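PDB 6AU1: putative hemin storage protein, which cleaves deacetylated poly-beta-1,6-N-acetylglucosamine through the glycoside hydrolase domain held in this chain, and so can disrupt bacterial biofilms. Local coordinates for residues Pro5-Val10 with Ala40-Tyr45; Thr115-Gly120 with Asp167-Ser172; Ile330-Tyr335 with Asp351-Lys356. One frame throughout, in Å; residues are numbered along the deposited sequence.

How the interactions relate
Interactions 1 and 3 are buried and share one part of the beta/alpha barrel. Their centres lie 7 Å apart, and strands 8-12 and 332-335 are neighbours in the barrel wall. Interaction 1 joins two parallel strands through backbone hydrogen bonds, with a tyrosine face and a serine hydroxyl added. Interaction 3 sets the end of helix 346-353 against the outside of strand 332-335, through one phenol bond and a methionine. Arg8 links the two, since its NE binds the carbonyl of Ile330. Interaction 2 is a surface contact, with its centre 38 Å from that of interaction 1. It ties two loops by a salt bridge, a water and threonine packing.

Interaction 1 (Pro5-Val10 with Ala40-Tyr45); sequences PIERIV and APSAVY
Strands 8-10 and 43-45 run parallel, their short axes 4.8 Å apart at an angle of 36°, with Ile9 paired to Ala43 and Val10 to Val44. Val10 is held through both its backbone N and its backbone O: the N donates to Ala43 O at 3.1 Å, and the O accepts from Tyr45 N at 2.8 Å. The second bond comes from above the carbonyl plane. Before the strands pair, Ser42 N donates to Arg8 O at 2.8 Å, in the carbonyl plane but bent at the hydrogen (137°).

The Ser42 hydroxyl sits between its own backbone N and carbonyl carbon. There OG accepts from Arg8 N at 2.9 Å and lies 2.7 Å from Glu7 OE1. Glu7 is bent at chi2, which brings its carboxylate over to the serine. A water continues the chain, donating to Glu7 OE1 and lying in the plane of the Tyr45 ring, hydrogen-bonded to Tyr45 OH.

Ile9 lies across one face of the Tyr45 ring. Its CB is 4.3 Å from the ring centroid and only 15° off the normal, a CH-pi contact. Ile9 CD1 lies over the CD2-CE2 side of the same face, 3.8 Å from Tyr45 CE2, and CG2 lies near the phenol end. CG2 also touches the Ala43 methyl, on the same face of the sheet. On the other face Val10 CG2 packs on CB and CG of Pro41. Helix 22-39 covers that side, where Met36 touches both Val10 and Val44. Ile298 meets Ile9 and Tyr45 on the inner side. The strand, helix, parallel-strand connection is a beta-alpha-beta unit of the TIM-type barrel of this glycoside hydrolase domain.

Interaction 2 (Thr115-Gly120 with Asp167-Ser172); sequences TTRKPG and DTEDSS
Two loops of the beta/alpha barrel meet here at the surface, one following strand 89-94 and the other following strand 156-159. Neither segment has regular secondary structure. An Asx turn shapes the second loop. Asp170, which follows a cis peptide bond, turns OD1 so that it accepts from both the N and the OG of Ser172, the N-cap residue of helix 173-181. Both donors approach from above the carboxylate plane.

One backbone bond joins the loops. Thr115 N donates to Thr168 O at 3.0 Å, along a lone pair of the carbonyl oxygen. Around it Thr115, Thr116, Thr168 and Ser171 pack by their side-chain atoms. Thr115 OG1 rests on Thr168 CB, and Thr115 CG2 packs on Ser171 CB at 3.6 Å. Thr116 crosses Thr168 at about a right angle and lays OG1 against its CG2. The Thr168 hydroxyl itself binds Ser114 and Asp166.

Farther along, Arg117 forms a salt bridge with Glu169. Its chain leaves with CG anti to the backbone N (chi1 175°) and bends at chi3. Arg129 makes a second salt bridge to Glu169 OE1, so the two arginines probably help keep the carboxylate ionised. Glu169 OE2 is held by the backbone N of Asp166. The guanidinium and carboxylate planes stand nearly perpendicular, 83° apart. A water in the guanidinium plane accepts from Arg117 NE and donates to Glu169 OE1, adding a second, indirect link. The direct bond runs from Arg117 NH1 to the anti lone pair of Glu169 OE1, 2.9 Å away.

Interaction 3 (Ile330-Tyr335 with Asp351-Lys356); sequences INYGYY and DVMSLK
Tyr332 and Tyr334 stand out from the same side of strand 332-335, with Gly333 between them, and meet the end of helix 346-353 on the outside of the beta/alpha barrel. Both rings leave the strand wedged between N and C of their own backbone (chi1 50° and 68°), which brings their outer ends nearer the helix. Met353 comes in from the helix and bends at chi2 and chi3, so that its tip folds down toward the strand.

Its sulfur lies beside the Tyr332 ring, not over it. SD is 5.4 Å from the ring centroid and 77° off the normal, an edge-on Met-aromatic contact in which ring atom CE1 is 4.2 Å from SD. The methyl goes on to the second ring, and Met353 CE touches Tyr334 CE2 at 4.2 Å. There the methionine tip slants across the tyrosine. Met321 of helix 314-326 and Leu39 of helix 22-39 also pack on Met353. Thus the methionine lies where the last helix meets two others.

The phenol ends go different ways. Tyr334 OH bonds to Asp337. Tyr332 OH accepts from Arg325, which would favour donation by the phenol. Its acceptor is a carbonyl in the last turn of the helix: Tyr332 OH donates to Val352 O at 2.6 Å, within the plane of the carbonyl group and at a lone pair.

Interaction 1 (Pro5-Val10 with Ala40-Tyr45)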
loop_
_atom_site.group_PDB
_atom_site.type_symbol
_atom_site.label_atom_id
_atom_site.label_comp_id
_atom_site.label_asym_id
_atom_site.label_seq_id
_atom_site.Cartn_x
_atom_site.Cartn_y
_atom_site.Cartn_z
ATOM N N PRO A 5 -3.919 -10.980 19.816
ATOM C CA PRO A 5 -3.121 -10.065 18.996
ATOM C C PRO A 5 -3.975 -8.975 18.350
ATOM O O PRO A 5 -4.989 -9.281 17.723
ATOM C CB PRO A 5 -2.513 -10.992 17.939
ATOM C CG PRO A 5 -3.449 -12.188 17.871
ATOM C CD PRO A 5 -4.420 -12.115 19.025
ATOM N N ILE A 6 -3.571 -7.717 18.511
ATOM C CA ILE A 6 -4.345 -6.597 17.986
ATOM C C ILE A 6 -3.445 -5.594 17.281
ATOM O O ILE A 6 -2.400 -5.213 17.813
ATOM C CB ILE A 6 -5.128 -5.874 19.110
ATOM C CG1 ILE A 6 -6.100 -6.835 19.790
ATOM C CG2 ILE A 6 -5.896 -4.690 18.556
ATOM C CD1 ILE A 6 -6.901 -6.200 20.897
ATOM N N GLU A 7 -3.837 -5.169 16.080
ATOM C CA GLU A 7 -3.103 -4.113 15.391
ATOM C C GLU A 7 -3.917 -2.838 15.388
ATOM O O GLU A 7 -5.116 -2.846 15.120
ATOM C CB GLU A 7 -2.753 -4.503 13.949
ATOM C CG GLU A 7 -1.746 -5.639 13.841
ATOM C CD GLU A 7 -0.391 -5.294 14.453
ATOM O OE1 GLU A 7 0.119 -4.187 14.197
ATOM O OE2 GLU A 7 0.157 -6.137 15.200
ATOM N N ARG A 8 -3.252 -1.744 15.711
ATOM C CA ARG A 8 -3.848 -0.425 15.646
ATOM C C ARG A 8 -2.806 0.420 14.968
ATOM O O ARG A 8 -1.747 0.654 15.539
ATOM C CB ARG A 8 -4.189 0.109 17.045
ATOM C CG ARG A 8 -5.158 -0.777 17.831
ATOM C CD ARG A 8 -6.563 -0.675 17.247
ATOM N NE ARG A 8 -7.445 -1.783 17.632
ATOM C CZ ARG A 8 -8.058 -1.874 18.802
ATOM N NH1 ARG A 8 -7.860 -0.937 19.715
ATOM N NH2 ARG A 8 -8.847 -2.903 19.070
ATOM N N ILE A 9 -3.055 0.822 13.727
ATOM C CA ILE A 9 -1.957 1.403 12.972
ATOM C C ILE A 9 -2.225 2.822 12.514
ATOM O O ILE A 9 -3.366 3.263 12.412
ATOM C CB ILE A 9 -1.588 0.519 11.753
ATOM C CG1 ILE A 9 -2.708 0.504 10.707
ATOM C CG2 ILE A 9 -1.268 -0.920 12.213
ATOM C CD1 ILE A 9 -2.585 1.597 9.626
ATOM N N VAL A 10 -1.139 3.537 12.254
ATOM C CA VAL A 10 -1.206 4.891 11.729
ATOM C C VAL A 10 -0.316 4.932 10.507
ATOM O O VAL A 10 0.851 4.551 10.580
ATOM C CB VAL A 10 -0.728 5.949 12.763
ATOM C CG1 VAL A 10 -0.797 7.361 12.152
ATOM C CG2 VAL A 10 -1.549 5.878 14.051
ATOM N N ALA A 40 0.226 5.814 20.943
ATOM C CA ALA A 40 0.760 4.466 21.143
ATOM C C ALA A 40 0.106 3.393 20.258
ATOM O O ALA A 40 -0.419 2.401 20.772
ATOM C CB ALA A 40 0.629 4.072 22.616
ATOM N N PRO A 41 0.142 3.578 18.932
ATOM C CA PRO A 41 -0.334 2.511 18.044
ATOM C C PRO A 41 0.609 1.306 18.074
ATOM O O PRO A 41 1.726 1.407 18.589
ATOM C CB PRO A 41 -0.319 3.176 16.662
ATOM C CG PRO A 41 0.820 4.157 16.771
ATOM C CD PRO A 41 0.721 4.703 18.170
ATOM N N SER A 42 0.171 0.174 17.535
ATOM C CA SER A 42 1.053 -0.985 17.441
ATOM C C SER A 42 2.149 -0.727 16.411
ATOM O O SER A 42 3.302 -1.112 16.615
ATOM C CB SER A 42 0.265 -2.255 17.088
ATOM O OG SER A 42 -0.423 -2.120 15.868
ATOM N N ALA A 43 1.798 -0.035 15.327
ATOM C CA ALA A 43 2.736 0.184 14.233
ATOM C C ALA A 43 2.445 1.483 13.496
ATOM O O ALA A 43 1.291 1.907 13.416
ATOM C CB ALA A 43 2.691 -0.990 13.255
ATOM N N VAL A 44 3.506 2.108 12.986
ATOM C CA VAL A 44 3.374 3.174 11.995
ATOM C C VAL A 44 3.780 2.640 10.630
ATOM O O VAL A 44 4.848 2.037 10.481
ATOM C CB VAL A 44 4.229 4.405 12.360
ATOM C CG1 VAL A 44 4.303 5.400 11.174
ATOM C CG2 VAL A 44 3.656 5.060 13.603
ATOM N N TYR A 45 2.913 2.843 9.640
ATOM C CA TYR A 45 3.233 2.506 8.263
ATOM C C TYR A 45 3.855 3.743 7.627
ATOM O O TYR A 45 3.154 4.712 7.370
ATOM C CB TYR A 45 1.980 2.086 7.489
ATOM C CG TYR A 45 1.352 0.777 7.936
ATOM C CD1 TYR A 45 1.974 -0.050 8.863
ATOM C CD2 TYR A 45 0.150 0.350 7.379
ATOM C CE1 TYR A 45 1.383 -1.258 9.254
ATOM C CE2 TYR A 45 -0.437 -0.844 7.753
ATOM C CZ TYR A 45 0.183 -1.645 8.681
ATOM O OH TYR A 45 -0.415 -2.836 9.041
HETATM O O HOH W 1 0.506 -4.126 11.253
#

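Interaction 2 (Thr115-Gly120 with Asp167-Ser172)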
loop_
_atom_site.group_PDB
_atom_site.type_symbol
_atom_site.label_atom_id
_atom_site.label_comp_id
_atom_site.label_asym_id
_atom_site.label_seq_id
_atom_site.Cartn_x
_atom_site.Cartn_y
_atom_site.Cartn_z
ATOM N N THR A 115 -4.085 -3.257 -23.680
ATOM C CA THR A 115 -4.542 -3.432 -25.056
ATOM C C THR A 115 -5.394 -2.266 -25.562
ATOM O O THR A 115 -5.588 -2.104 -26.775
ATOM C CB THR A 115 -5.375 -4.726 -25.211
ATOM O OG1 THR A 115 -6.502 -4.668 -24.336
ATOM C CG2 THR A 115 -4.540 -5.950 -24.863
ATOM N N THR A 116 -5.924 -1.467 -24.642
ATOM C CA THR A 116 -6.898 -0.441 -25.015
ATOM C C THR A 116 -6.500 0.985 -24.629
ATOM O O THR A 116 -6.930 1.948 -25.273
ATOM C CB THR A 116 -8.271 -0.731 -24.384
ATOM O OG1 THR A 116 -8.136 -0.750 -22.958
ATOM C CG2 THR A 116 -8.815 -2.074 -24.871
ATOM N N ARG A 117 -5.686 1.118 -23.587
ATOM C CA ARG A 117 -5.311 2.441 -23.079
ATOM C C ARG A 117 -4.458 3.213 -24.096
ATOM O O ARG A 117 -3.661 2.627 -24.828
ATOM C CB ARG A 117 -4.588 2.294 -21.728
ATOM C CG ARG A 117 -4.036 3.574 -21.131
ATOM C CD ARG A 117 -3.793 3.421 -19.622
ATOM N NE ARG A 117 -3.128 2.162 -19.279
ATOM C CZ ARG A 117 -1.808 1.988 -19.261
ATOM N NH1 ARG A 117 -1.295 0.806 -18.939
ATOM N NH2 ARG A 117 -0.997 2.995 -19.571
ATOM N N LYS A 118 -4.681 4.522 -24.177
ATOM C CA LYS A 118 -3.925 5.393 -25.081
ATOM C C LYS A 118 -2.984 6.261 -24.248
ATOM O O LYS A 118 -3.145 6.382 -23.029
ATOM C CB LYS A 118 -4.877 6.263 -25.923
ATOM C CG LYS A 118 -5.749 5.479 -26.914
ATOM C CD LYS A 118 -5.032 5.281 -28.237
ATOM C CE LYS A 118 -5.734 4.256 -29.115
ATOM N NZ LYS A 118 -5.098 4.177 -30.463
ATOM N N PRO A 119 -1.978 6.864 -24.891
ATOM C CA PRO A 119 -1.234 7.878 -24.139
ATOM C C PRO A 119 -2.156 9.006 -23.680
ATOM O O PRO A 119 -3.187 9.237 -24.318
ATOM C CB PRO A 119 -0.213 8.409 -25.163
ATOM C CG PRO A 119 -0.159 7.391 -26.238
ATOM C CD PRO A 119 -1.484 6.690 -26.268
ATOM N N GLY A 120 -1.789 9.701 -22.605
ATOM C CA GLY A 120 -2.496 10.906 -22.217
ATOM C C GLY A 120 -3.689 10.657 -21.316
ATOM O O GLY A 120 -4.541 11.534 -21.153
ATOM N N ASP A 167 -8.161 -5.644 -16.605
ATOM C CA ASP A 167 -8.423 -6.802 -17.457
ATOM C C ASP A 167 -7.973 -6.569 -18.905
ATOM O O ASP A 167 -8.296 -7.359 -19.787
ATOM C CB ASP A 167 -9.911 -7.186 -17.397
ATOM C CG ASP A 167 -10.842 -6.027 -17.716
ATOM O OD1 ASP A 167 -10.364 -4.893 -17.925
ATOM O OD2 ASP A 167 -12.072 -6.259 -17.734
ATOM N N THR A 168 -7.202 -5.505 -19.129
ATOM C CA THR A 168 -6.551 -5.258 -20.422
ATOM C C THR A 168 -5.029 -5.278 -20.293
ATOM O O THR A 168 -4.305 -4.976 -21.256
ATOM C CB THR A 168 -6.974 -3.894 -21.033
ATOM O OG1 THR A 168 -6.432 -2.827 -20.239
ATOM C CG2 THR A 168 -8.492 -3.781 -21.089
ATOM N N GLU A 169 -4.549 -5.624 -19.094
ATOM C CA GLU A 169 -3.128 -5.564 -18.748
ATOM C C GLU A 169 -2.662 -6.904 -18.180
ATOM O O GLU A 169 -3.494 -7.695 -17.746
ATOM C CB GLU A 169 -2.888 -4.469 -17.698
ATOM C CG GLU A 169 -3.250 -3.061 -18.155
ATOM C CD GLU A 169 -3.255 -2.062 -16.999
ATOM O OE1 GLU A 169 -3.018 -0.863 -17.256
ATOM O OE2 GLU A 169 -3.488 -2.473 -15.842
ATOM N N ASP A 170 -1.363 -7.196 -18.152
ATOM C CA ASP A 170 -0.269 -6.496 -18.815
ATOM C C ASP A 170 -0.171 -7.057 -20.242
ATOM O O ASP A 170 -0.104 -8.273 -20.417
ATOM C CB ASP A 170 1.012 -6.736 -17.994
ATOM C CG ASP A 170 2.218 -5.995 -18.516
ATOM O OD1 ASP A 170 2.206 -5.496 -19.658
ATOM O OD2 ASP A 170 3.201 -5.934 -17.749
ATOM N N SER A 171 -0.190 -6.185 -21.252
ATOM C CA SER A 171 -0.189 -6.625 -22.654
ATOM C C SER A 171 1.193 -6.558 -23.315
ATOM O O SER A 171 1.333 -6.780 -24.526
ATOM C CB SER A 171 -1.186 -5.790 -23.467
ATOM O OG SER A 171 -0.799 -4.423 -23.476
ATOM N N SER A 172 2.217 -6.272 -22.521
ATOM C CA SER A 172 3.577 -6.152 -23.048
ATOM C C SER A 172 4.077 -7.521 -23.513
ATOM O O SER A 172 3.567 -8.551 -23.065
ATOM C CB SER A 172 4.507 -5.553 -21.985
ATOM O OG SER A 172 4.709 -6.452 -20.911
HETATM O O HOH W 2 -5.635 0.504 -18.540
#

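Interaction 3 (Ile330-Tyr335 with Asp351-Lys356)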
loop_
_atom_site.group_PDB
_atom_site.type_symbol
_atom_site.label_atom_id
_atom_site.label_comp_id
_atom_site.label_asym_id
_atom_site.label_seq_id
_atom_site.Cartn_x
_atom_site.Cartn_y
_atom_site.Cartn_z
ATOM N N ILE A 330 -11.417 -6.061 15.103
ATOM C CA ILE A 330 -10.614 -5.407 16.131
ATOM C C ILE A 330 -9.276 -4.850 15.644
ATOM O O ILE A 330 -8.590 -4.166 16.404
ATOM C CB ILE A 330 -10.351 -6.369 17.307
ATOM C CG1 ILE A 330 -9.672 -7.650 16.820
ATOM C CG2 ILE A 330 -11.664 -6.710 18.008
ATOM C CD1 ILE A 330 -8.160 -7.649 16.916
ATOM N N ASN A 331 -8.900 -5.139 14.396
ATOM C CA ASN A 331 -7.697 -4.547 13.824
ATOM C C ASN A 331 -8.063 -3.421 12.873
ATOM O O ASN A 331 -8.844 -3.629 11.948
ATOM C CB ASN A 331 -6.863 -5.592 13.081
ATOM C CG ASN A 331 -6.530 -6.790 13.935
ATOM O OD1 ASN A 331 -5.655 -6.726 14.799
ATOM N ND2 ASN A 331 -7.220 -7.903 13.691
ATOM N N TYR A 332 -7.519 -2.230 13.106
ATOM C CA TYR A 332 -7.872 -1.079 12.284
ATOM C C TYR A 332 -6.845 0.017 12.465
ATOM O O TYR A 332 -5.894 -0.132 13.228
ATOM C CB TYR A 332 -9.290 -0.563 12.606
ATOM C CG TYR A 332 -9.569 -0.339 14.077
ATOM C CD1 TYR A 332 -9.099 0.796 14.728
ATOM C CD2 TYR A 332 -10.314 -1.258 14.806
ATOM C CE1 TYR A 332 -9.350 0.997 16.081
ATOM C CE2 TYR A 332 -10.575 -1.061 16.161
ATOM C CZ TYR A 332 -10.082 0.072 16.782
ATOM O OH TYR A 332 -10.330 0.274 18.114
ATOM N N GLY A 333 -7.034 1.110 11.746
ATOM C CA GLY A 333 -6.089 2.211 11.804
ATOM C C GLY A 333 -6.558 3.321 10.898
ATOM O O GLY A 333 -7.695 3.290 10.411
ATOM N N TYR A 334 -5.705 4.311 10.663
ATOM C CA TYR A 334 -6.128 5.398 9.794
ATOM C C TYR A 334 -4.961 5.968 8.998
ATOM O O TYR A 334 -3.789 5.826 9.363
ATOM C CB TYR A 334 -6.819 6.518 10.596
ATOM C CG TYR A 334 -5.892 7.265 11.530
ATOM C CD1 TYR A 334 -5.111 8.327 11.067
ATOM C CD2 TYR A 334 -5.798 6.921 12.874
ATOM C CE1 TYR A 334 -4.251 9.007 11.919
ATOM C CE2 TYR A 334 -4.944 7.594 13.733
ATOM C CZ TYR A 334 -4.176 8.642 13.252
ATOM O OH TYR A 334 -3.318 9.318 14.093
ATOM N N TYR A 335 -5.334 6.617 7.900
ATOM C CA TYR A 335 -4.421 7.316 7.007
ATOM C C TYR A 335 -5.139 8.588 6.567
ATOM O O TYR A 335 -6.313 8.526 6.221
ATOM C CB TYR A 335 -4.064 6.443 5.792
ATOM C CG TYR A 335 -3.228 7.165 4.759
ATOM C CD1 TYR A 335 -1.980 7.679 5.090
ATOM C CD2 TYR A 335 -3.678 7.322 3.449
ATOM C CE1 TYR A 335 -1.202 8.347 4.134
ATOM C CE2 TYR A 335 -2.912 7.981 2.494
ATOM C CZ TYR A 335 -1.672 8.496 2.846
ATOM O OH TYR A 335 -0.913 9.159 1.896
ATOM N N ASP A 351 -8.523 6.504 23.225
ATOM C CA ASP A 351 -9.116 5.341 23.874
ATOM C C ASP A 351 -9.409 4.210 22.888
ATOM O O ASP A 351 -9.357 3.041 23.268
ATOM C CB ASP A 351 -10.387 5.713 24.669
ATOM C CG ASP A 351 -11.451 6.418 23.835
ATOM O OD1 ASP A 351 -11.297 6.568 22.604
ATOM O OD2 ASP A 351 -12.473 6.822 24.444
ATOM N N VAL A 352 -9.698 4.536 21.632
ATOM C CA VAL A 352 -9.971 3.472 20.668
ATOM C C VAL A 352 -8.723 3.033 19.891
ATOM O O VAL A 352 -8.731 1.985 19.251
ATOM C CB VAL A 352 -11.073 3.869 19.661
ATOM C CG1 VAL A 352 -12.437 3.834 20.339
ATOM C CG2 VAL A 352 -10.791 5.233 19.039
ATOM N N MET A 353 -7.646 3.810 19.956
ATOM C CA MET A 353 -6.434 3.411 19.250
ATOM C C MET A 353 -5.486 2.703 20.204
ATOM O O MET A 353 -4.489 2.122 19.778
ATOM C CB MET A 353 -5.759 4.614 18.586
ATOM C CG MET A 353 -6.419 5.058 17.282
ATOM S SD MET A 353 -6.262 3.841 15.945
ATOM C CE MET A 353 -4.489 3.893 15.640
ATOM N N SER A 354 -5.824 2.733 21.492
ATOM C CA SER A 354 -5.059 2.035 22.524
ATOM C C SER A 354 -5.065 0.525 22.308
ATOM O O SER A 354 -6.078 -0.052 21.897
ATOM C CB SER A 354 -5.615 2.362 23.914
ATOM O OG SER A 354 -5.028 1.537 24.910
ATOM N N LEU A 355 -3.931 -0.111 22.590
ATOM C CA LEU A 355 -3.788 -1.555 22.397
ATOM C C LEU A 355 -4.434 -2.357 23.528
ATOM O O LEU A 355 -4.372 -3.588 23.539
ATOM C CB LEU A 355 -2.307 -1.930 22.265
ATOM C CG LEU A 355 -1.614 -1.453 20.983
ATOM C CD1 LEU A 355 -0.127 -1.797 20.996
ATOM C CD2 LEU A 355 -2.297 -2.041 19.758
ATOM N N LYS A 356 -5.048 -1.658 24.478
ATOM C CA LYS A 356 -5.853 -2.313 25.506
ATOM C C LYS A 356 -7.328 -2.237 25.118
ATOM O O LYS A 356 -8.136 -1.628 25.819
ATOM C CB LYS A 356 -5.622 -1.668 26.874
#